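Dehydrogenase (Sinorhizobium meliloti, PDB 3UOE) probably acts as an oxidoreductase of the malate/L-lactate dehydrogenase (LDH2/MDH2) family, although its own substrate is not established. Local coordinates at residues 92-97 with 118-123; 98-103 with 130-135; 258-263 with 285-290. One frame throughout, in Å; residues are numbered along the deposited sequence.

Contact 1: 92-97 with 118-123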
# COMPACT_ATOMS: atom_id res chain seq x y z
N GLY A 92 -2.70 -1.22 25.71
CA GLY A 92 -2.25 -2.27 24.82
C GLY A 92 -2.10 -3.64 25.47
O GLY A 92 -1.68 -3.75 26.63
N THR A 93 -2.44 -4.67 24.71
CA THR A 93 -2.24 -6.05 25.14
C THR A 93 -1.50 -6.81 24.04
O THR A 93 -1.88 -6.74 22.88
CB THR A 93 -3.59 -6.77 25.39
OG1 THR A 93 -4.38 -6.03 26.34
CG2 THR A 93 -3.35 -8.19 25.91
N TRP A 94 -0.44 -7.53 24.41
CA TRP A 94 0.26 -8.38 23.46
C TRP A 94 -0.52 -9.66 23.24
O TRP A 94 -0.56 -10.53 24.11
CB TRP A 94 1.68 -8.68 23.94
CG TRP A 94 2.55 -7.46 23.91
CD1 TRP A 94 2.89 -6.66 24.97
CD2 TRP A 94 3.15 -6.86 22.75
NE1 TRP A 94 3.68 -5.62 24.54
CE2 TRP A 94 3.86 -5.72 23.19
CE3 TRP A 94 3.17 -7.19 21.39
CZ2 TRP A 94 4.57 -4.90 22.31
CZ3 TRP A 94 3.89 -6.38 20.52
CH2 TRP A 94 4.57 -5.24 20.98
N ARG A 95 -1.16 -9.76 22.08
CA ARG A 95 -1.98 -10.92 21.79
C ARG A 95 -1.08 -12.07 21.35
O ARG A 95 -1.34 -13.24 21.66
CB ARG A 95 -3.02 -10.57 20.72
CG ARG A 95 -4.15 -9.70 21.24
CD ARG A 95 -5.36 -10.54 21.65
NE ARG A 95 -5.77 -11.43 20.57
CZ ARG A 95 -7.03 -11.78 20.29
NH1 ARG A 95 -8.04 -11.30 21.02
NH2 ARG A 95 -7.28 -12.60 19.28
N ARG A 96 -0.01 -11.72 20.64
CA ARG A 96 1.04 -12.66 20.27
C ARG A 96 2.35 -11.93 20.45
O ARG A 96 2.36 -10.74 20.75
CB ARG A 96 0.91 -13.08 18.81
CG ARG A 96 -0.46 -13.55 18.44
CD ARG A 96 -0.73 -14.95 18.93
NE ARG A 96 -1.63 -15.61 17.99
CZ ARG A 96 -2.93 -15.79 18.19
NH1 ARG A 96 -3.50 -15.40 19.32
NH2 ARG A 96 -3.65 -16.38 17.25
N ALA A 97 3.46 -12.62 20.25
CA ALA A 97 4.78 -12.03 20.43
C ALA A 97 4.97 -10.74 19.62
O ALA A 97 5.66 -9.82 20.07
CB ALA A 97 5.88 -13.05 20.09
N ARG A 118 5.95 3.57 20.95
CA ARG A 118 6.96 3.38 21.99
C ARG A 118 6.96 1.93 22.47
O ARG A 118 8.02 1.31 22.62
CB ARG A 118 6.70 4.31 23.17
CG ARG A 118 7.46 3.94 24.44
CD ARG A 118 7.02 4.80 25.64
NE ARG A 118 5.69 4.45 26.14
CZ ARG A 118 5.45 3.45 26.98
NH1 ARG A 118 6.45 2.69 27.41
NH2 ARG A 118 4.21 3.20 27.38
N VAL A 119 5.77 1.39 22.71
CA VAL A 119 5.62 0.04 23.21
C VAL A 119 6.04 -1.01 22.16
O VAL A 119 6.75 -1.96 22.47
CB VAL A 119 4.17 -0.22 23.67
CG1 VAL A 119 3.95 -1.72 23.96
CG2 VAL A 119 3.83 0.65 24.89
N THR A 120 5.61 -0.83 20.92
CA THR A 120 5.95 -1.82 19.91
C THR A 120 7.44 -1.78 19.58
O THR A 120 8.04 -2.82 19.33
CB THR A 120 5.11 -1.67 18.63
OG1 THR A 120 5.30 -0.37 18.07
CG2 THR A 120 3.65 -1.87 18.94
N ARG A 121 8.03 -0.59 19.58
CA ARG A 121 9.45 -0.45 19.28
C ARG A 121 10.35 -1.27 20.22
O ARG A 121 11.38 -1.81 19.79
CB ARG A 121 9.87 1.03 19.31
CG ARG A 121 11.29 1.25 18.84
CD ARG A 121 11.73 2.70 18.95
NE ARG A 121 13.15 2.82 18.62
CZ ARG A 121 13.87 3.93 18.81
NH1 ARG A 121 13.30 5.01 19.33
NH2 ARG A 121 15.16 3.95 18.48
N ARG A 122 9.96 -1.37 21.48
CA ARG A 122 10.72 -2.12 22.48
C ARG A 122 10.91 -3.59 22.08
O ARG A 122 11.96 -4.18 22.34
CB ARG A 122 10.01 -2.04 23.84
CG ARG A 122 10.13 -0.68 24.50
CD ARG A 122 8.86 -0.29 25.27
NE ARG A 122 8.77 -0.91 26.59
CZ ARG A 122 7.72 -0.83 27.40
NH1 ARG A 122 6.64 -0.15 27.02
NH2 ARG A 122 7.73 -1.42 28.59
N ILE A 123 9.90 -4.15 21.44
CA ILE A 123 9.83 -5.55 21.07
C ILE A 123 10.66 -5.88 19.81
O ILE A 123 11.11 -7.02 19.63
CB ILE A 123 8.33 -5.96 20.91
CG1 ILE A 123 7.85 -6.71 22.14
CG2 ILE A 123 8.08 -6.76 19.64
CD1 ILE A 123 7.71 -5.84 23.36

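Contact 2: 98-103 with 130-135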
# COMPACT_ATOMS: atom_id res chain seq x y z
N SER A 98 4.36 -10.65 18.45
CA SER A 98 4.60 -9.50 17.57
C SER A 98 3.35 -8.66 17.32
O SER A 98 3.36 -7.78 16.46
CB SER A 98 5.20 -9.94 16.23
OG SER A 98 6.45 -10.57 16.41
N PHE A 99 2.29 -8.93 18.07
CA PHE A 99 1.00 -8.33 17.77
C PHE A 99 0.41 -7.63 18.98
O PHE A 99 -0.00 -8.27 19.94
CB PHE A 99 0.02 -9.39 17.25
CG PHE A 99 -1.22 -8.82 16.59
CD1 PHE A 99 -2.16 -8.11 17.35
CD2 PHE A 99 -1.45 -8.99 15.23
CE1 PHE A 99 -3.29 -7.58 16.76
CE2 PHE A 99 -2.58 -8.47 14.63
CZ PHE A 99 -3.51 -7.76 15.40
N LEU A 100 0.38 -6.30 18.92
CA LEU A 100 -0.16 -5.48 20.00
C LEU A 100 -1.58 -5.03 19.65
O LEU A 100 -1.79 -4.33 18.66
CB LEU A 100 0.71 -4.24 20.21
CG LEU A 100 0.96 -3.63 21.59
CD1 LEU A 100 0.80 -2.11 21.51
CD2 LEU A 100 0.10 -4.19 22.70
N SER A 101 -2.53 -5.44 20.47
CA SER A 101 -3.91 -4.99 20.34
C SER A 101 -4.15 -3.80 21.27
O SER A 101 -3.95 -3.91 22.48
CB SER A 101 -4.87 -6.12 20.70
OG SER A 101 -6.20 -5.67 20.63
N VAL A 102 -4.58 -2.68 20.71
CA VAL A 102 -4.74 -1.47 21.51
C VAL A 102 -6.19 -1.01 21.54
O VAL A 102 -6.80 -0.79 20.50
CB VAL A 102 -3.85 -0.28 21.00
CG1 VAL A 102 -4.01 0.94 21.90
CG2 VAL A 102 -2.40 -0.69 20.93
N ASP A 103 -6.73 -0.90 22.74
CA ASP A 103 -7.98 -0.19 22.96
C ASP A 103 -7.63 1.27 23.24
O ASP A 103 -7.00 1.57 24.25
CB ASP A 103 -8.74 -0.80 24.13
CG ASP A 103 -10.03 -0.07 24.44
OD1 ASP A 103 -10.26 1.02 23.87
OD2 ASP A 103 -10.81 -0.58 25.27
N ALA A 130 6.79 -5.97 13.99
CA ALA A 130 5.71 -5.91 14.96
C ALA A 130 4.58 -5.03 14.46
O ALA A 130 4.78 -4.14 13.63
CB ALA A 130 6.21 -5.41 16.30
N ILE A 131 3.38 -5.29 14.97
CA ILE A 131 2.23 -4.51 14.57
C ILE A 131 1.39 -4.11 15.77
O ILE A 131 1.18 -4.89 16.69
CB ILE A 131 1.34 -5.31 13.59
CG1 ILE A 131 0.14 -4.47 13.15
CG2 ILE A 131 0.90 -6.64 14.23
CD1 ILE A 131 -0.53 -4.96 11.86
N ALA A 132 0.91 -2.87 15.75
CA ALA A 132 -0.09 -2.41 16.70
C ALA A 132 -1.39 -2.09 15.96
O ALA A 132 -1.42 -1.33 14.98
CB ALA A 132 0.42 -1.20 17.49
N ALA A 133 -2.48 -2.71 16.42
CA ALA A 133 -3.78 -2.54 15.81
C ALA A 133 -4.69 -1.82 16.80
O ALA A 133 -5.05 -2.36 17.84
CB ALA A 133 -4.37 -3.89 15.42
N ILE A 134 -5.05 -0.59 16.44
CA ILE A 134 -5.75 0.33 17.34
C ILE A 134 -7.22 0.49 16.99
O ILE A 134 -7.58 0.65 15.83
CB ILE A 134 -5.11 1.75 17.27
CG1 ILE A 134 -3.61 1.70 17.58
CG2 ILE A 134 -5.84 2.71 18.20
CD1 ILE A 134 -2.85 2.87 16.99
N ARG A 135 -8.06 0.45 18.02
CA ARG A 135 -9.48 0.73 17.87
C ARG A 135 -9.84 1.78 18.92
O ARG A 135 -9.04 2.07 19.80
CB ARG A 135 -10.32 -0.54 18.07
CG ARG A 135 -10.31 -1.07 19.50
CD ARG A 135 -10.82 -2.51 19.56
NE ARG A 135 -10.92 -3.00 20.94
CZ ARG A 135 -9.93 -3.59 21.61
NH1 ARG A 135 -8.73 -3.76 21.04
NH2 ARG A 135 -10.12 -3.99 22.86

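Contact 3: 258-263 with 285-290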
# COMPACT_ATOMS: atom_id res chain seq x y z
N LEU A 258 -10.20 -3.40 4.69
CA LEU A 258 -10.37 -4.77 5.17
C LEU A 258 -9.30 -5.14 6.18
O LEU A 258 -9.59 -5.75 7.20
CB LEU A 258 -10.35 -5.74 3.99
CG LEU A 258 -11.38 -5.46 2.89
CD1 LEU A 258 -11.06 -6.23 1.61
CD2 LEU A 258 -12.79 -5.77 3.37
N LEU A 259 -8.05 -4.76 5.90
CA LEU A 259 -6.96 -5.02 6.83
C LEU A 259 -7.22 -4.33 8.16
O LEU A 259 -7.11 -4.94 9.23
CB LEU A 259 -5.61 -4.58 6.26
CG LEU A 259 -5.10 -5.36 5.04
CD1 LEU A 259 -4.05 -4.54 4.29
CD2 LEU A 259 -4.53 -6.70 5.46
N VAL A 260 -7.60 -3.06 8.12
CA VAL A 260 -7.83 -2.33 9.36
C VAL A 260 -8.92 -2.98 10.22
O VAL A 260 -8.71 -3.26 11.40
CB VAL A 260 -8.13 -0.84 9.12
CG1 VAL A 260 -8.44 -0.16 10.44
CG2 VAL A 260 -6.93 -0.18 8.47
N ALA A 261 -10.08 -3.24 9.62
CA ALA A 261 -11.19 -3.88 10.32
C ALA A 261 -10.78 -5.22 10.90
O ALA A 261 -10.97 -5.46 12.09
CB ALA A 261 -12.39 -4.07 9.36
N ALA A 262 -10.24 -6.09 10.06
CA ALA A 262 -9.88 -7.45 10.46
C ALA A 262 -8.94 -7.45 11.66
O ALA A 262 -9.13 -8.22 12.59
CB ALA A 262 -9.24 -8.20 9.31
N LEU A 263 -7.93 -6.60 11.62
CA LEU A 263 -6.88 -6.63 12.64
C LEU A 263 -7.17 -5.74 13.84
O LEU A 263 -6.95 -6.16 14.98
CB LEU A 263 -5.53 -6.28 12.01
CG LEU A 263 -5.15 -7.24 10.88
CD1 LEU A 263 -3.85 -6.81 10.17
CD2 LEU A 263 -5.01 -8.65 11.44
N GLY A 285 -10.43 2.43 12.65
CA GLY A 285 -9.26 1.73 13.14
C GLY A 285 -7.97 2.28 12.55
O GLY A 285 -8.00 3.04 11.59
N ASP A 286 -6.85 1.89 13.15
CA ASP A 286 -5.52 2.29 12.68
C ASP A 286 -4.57 1.12 12.86
O ASP A 286 -4.72 0.34 13.80
CB ASP A 286 -4.98 3.49 13.46
CG ASP A 286 -6.08 4.38 14.01
OD1 ASP A 286 -6.66 4.03 15.06
OD2 ASP A 286 -6.38 5.42 13.38
N LEU A 287 -3.61 1.02 11.95
CA LEU A 287 -2.59 0.01 11.99
C LEU A 287 -1.23 0.69 11.90
O LEU A 287 -1.04 1.62 11.10
CB LEU A 287 -2.73 -0.96 10.82
CG LEU A 287 -3.97 -1.84 10.76
CD1 LEU A 287 -3.98 -2.69 9.48
CD2 LEU A 287 -4.09 -2.71 12.02
N LEU A 288 -0.31 0.22 12.73
CA LEU A 288 1.08 0.63 12.67
C LEU A 288 1.94 -0.63 12.55
O LEU A 288 1.87 -1.52 13.38
CB LEU A 288 1.46 1.41 13.92
CG LEU A 288 2.96 1.72 14.05
CD1 LEU A 288 3.41 2.71 12.98
CD2 LEU A 288 3.30 2.23 15.44
N ILE A 289 2.74 -0.71 11.50
CA ILE A 289 3.68 -1.81 11.34
C ILE A 289 5.08 -1.25 11.37
O ILE A 289 5.43 -0.39 10.56
CB ILE A 289 3.48 -2.54 10.02
CG1 ILE A 289 2.15 -3.28 10.03
CG2 ILE A 289 4.63 -3.51 9.77
CD1 ILE A 289 1.55 -3.44 8.65
N LEU A 290 5.88 -1.73 12.31
CA LEU A 290 7.28 -1.35 12.39
C LEU A 290 8.17 -2.50 11.95
O LEU A 290 7.84 -3.67 12.18
CB LEU A 290 7.66 -0.91 13.80
CG LEU A 290 7.00 0.36 14.32
CD1 LEU A 290 7.31 0.54 15.80
CD2 LEU A 290 7.48 1.58 13.50

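Contact 1: 92-97 with 118-123
Trp-94 reaches from strand 91-96 to helix 109-127 and lays its indole against Val-119, Thr-120 and Ile-123. The apolar contacts are made by the six-membered ring. Ile-123 covers one face of it in a CH-pi contact: CG1 of Ile-123 stands 4.0 Å from the centroid of the Trp-94 six-membered ring, 25° off the normal and displaced toward the rim. CD1 of the same isoleucine, which points back at the incoming indole, comes to 3.4 Å from Trp-94 CZ2. Val-119 lies alongside the indole, its CG1 obliquely 3.6 Å from Trp-94 CZ2, while at the ring edge CH2 of Trp-94 meets Thr-120 CA at 3.8 Å. Beyond the indole, the carbonyl O of Ala-97 lies 3.9 Å from Ile-123 CG2.

Polar groups play little part across this interface. The hydroxyl OG1 of Thr-120 is turned back to its own helix, where it bonds the carbonyl O of Ala-116, which leaves the methyl CG2 to face the tryptophan.

The strand and helix axes stay 10.7 Å apart, a distance spanned by the indole. Leu-100 of strand 99-105 touches Trp-94, Val-119 and Thr-120, and Ile-123 also packs on Ala-130 of strand 129-137, so the helix runs roughly along the strands, over the sheet face near its outermost strand in this chain, 91-96.

Contact 2: 98-103 with 130-135
The two parallel strands of a beta-alpha-beta unit meet here, strand 99-105 and strand 129-137 lying side by side in the mixed sheet with helix 109-127 as their connection. Phe-99 pairs with Ile-131, and the register runs on without a break to Asp-103 and Arg-135. Five backbone bonds alternate in direction: Ile-131 N to Ser-98 O, Leu-100 N to Ile-131 O, Ala-133 N to Leu-100 O, Val-102 N to Ala-133 O and Arg-135 N to Val-102 O. The bond from Ala-133 N to Leu-100 O measures 2.8 Å, and CA of Ala-132 adds a CA-H...O contact to that oxygen at 3.2 Å.

Leu-100, Val-102, Ala-132 and Ile-134 share the face packed on helix 109-127; there Val-102 CB meets Ile-134 CG1 at 4.0 Å. On the other face Phe-99 and Ile-131 rise from the sheet together. With CG of Phe-99 anti to the backbone N (chi1 -166°), its ring leans obliquely over the neighbouring strand, CD2 lying 3.5 Å from Ile-131 CG2 and CZ directed toward Ala-133 CB. Asp-103 OD1 is bonded to Glu-105 N and Asn-136 ND2.

Arg-135, extended from CG to NE, reaches across to strand 99-105, where one face of its guanidinium is covered by Asp-103 CB, 3.7 Å from Arg-135 NH2, while Arg-135 NH1 lies 3.2 Å from Ser-101 OG.

Contact 3: 258-263 with 285-290
With CG of Leu-287 placed opposite its carbonyl carbon (chi1 -65°), both methyls stand out from the strand toward the flank of helix 246-264. Val-260 uses both of its branches: CG1, anti to the backbone N (chi1 176°), reaches Gly-285, and CG2 faces the leucine.

The two methyls of Leu-287 divide the helix surface between them. CD1 lies against the turn formed by Leu-259 and Val-260, at 4.1 Å from Leu-259 CB and 4.0 Å from Val-260 CG2. CD2 meets the next turn, 3.8 Å from Leu-263 CB. Val-260 lies alongside Leu-287, whereas the side chain of Leu-263 comes in nearly perpendicular to it. An alanine in place of Leu-287 would remove both methyls and would probably leave a gap between Leu-259, Val-260 and Leu-263, with Val-260 CG2 losing one of its apolar neighbours.

Val-260 CG1 presses directly on the strand backbone, at 3.3 Å from Gly-285 C and 3.4 Å from Gly-285 CA. The glycine has no side chain, which is consistent with the close approach of the helix here. Asp-286, next along, directs its CB away from the helix, and its OD2 bonds Ser-161 OG.

Met-160 of the adjoining strand 156-161 touches Leu-259, Val-260 and Leu-287, widening the apolar patch. Leu-263 also packs on Ile-291 of the second subunit. The axes cross at 95° with a closest approach of 7.5 Å, an arrangement of a helix laid transversely across a mixed beta-sheet in the buried core of an alpha/beta fold.

All three contacts reach the same seven-stranded mixed sheet. Contacts 1 and 2 have centres about 7 Å apart and interleave along the chain, sharing the run from strand 91-96 through helix 109-127 to strand 129-137; Thr-93 N probably bonds Ser-101 O between them. Contact 3 comes later in the sequence, yet its strand 285-291 pairs antiparallel with strand 129-137, placing its centre about 8 Å from contact 2 and about 15 Å from contact 1. Leu-290 extends from that strand to Thr-120, while helix 246-264 packs on the sheet face opposite helix 109-127. The sheet is thus layered between helices, and all three contacts also touch the second subunit.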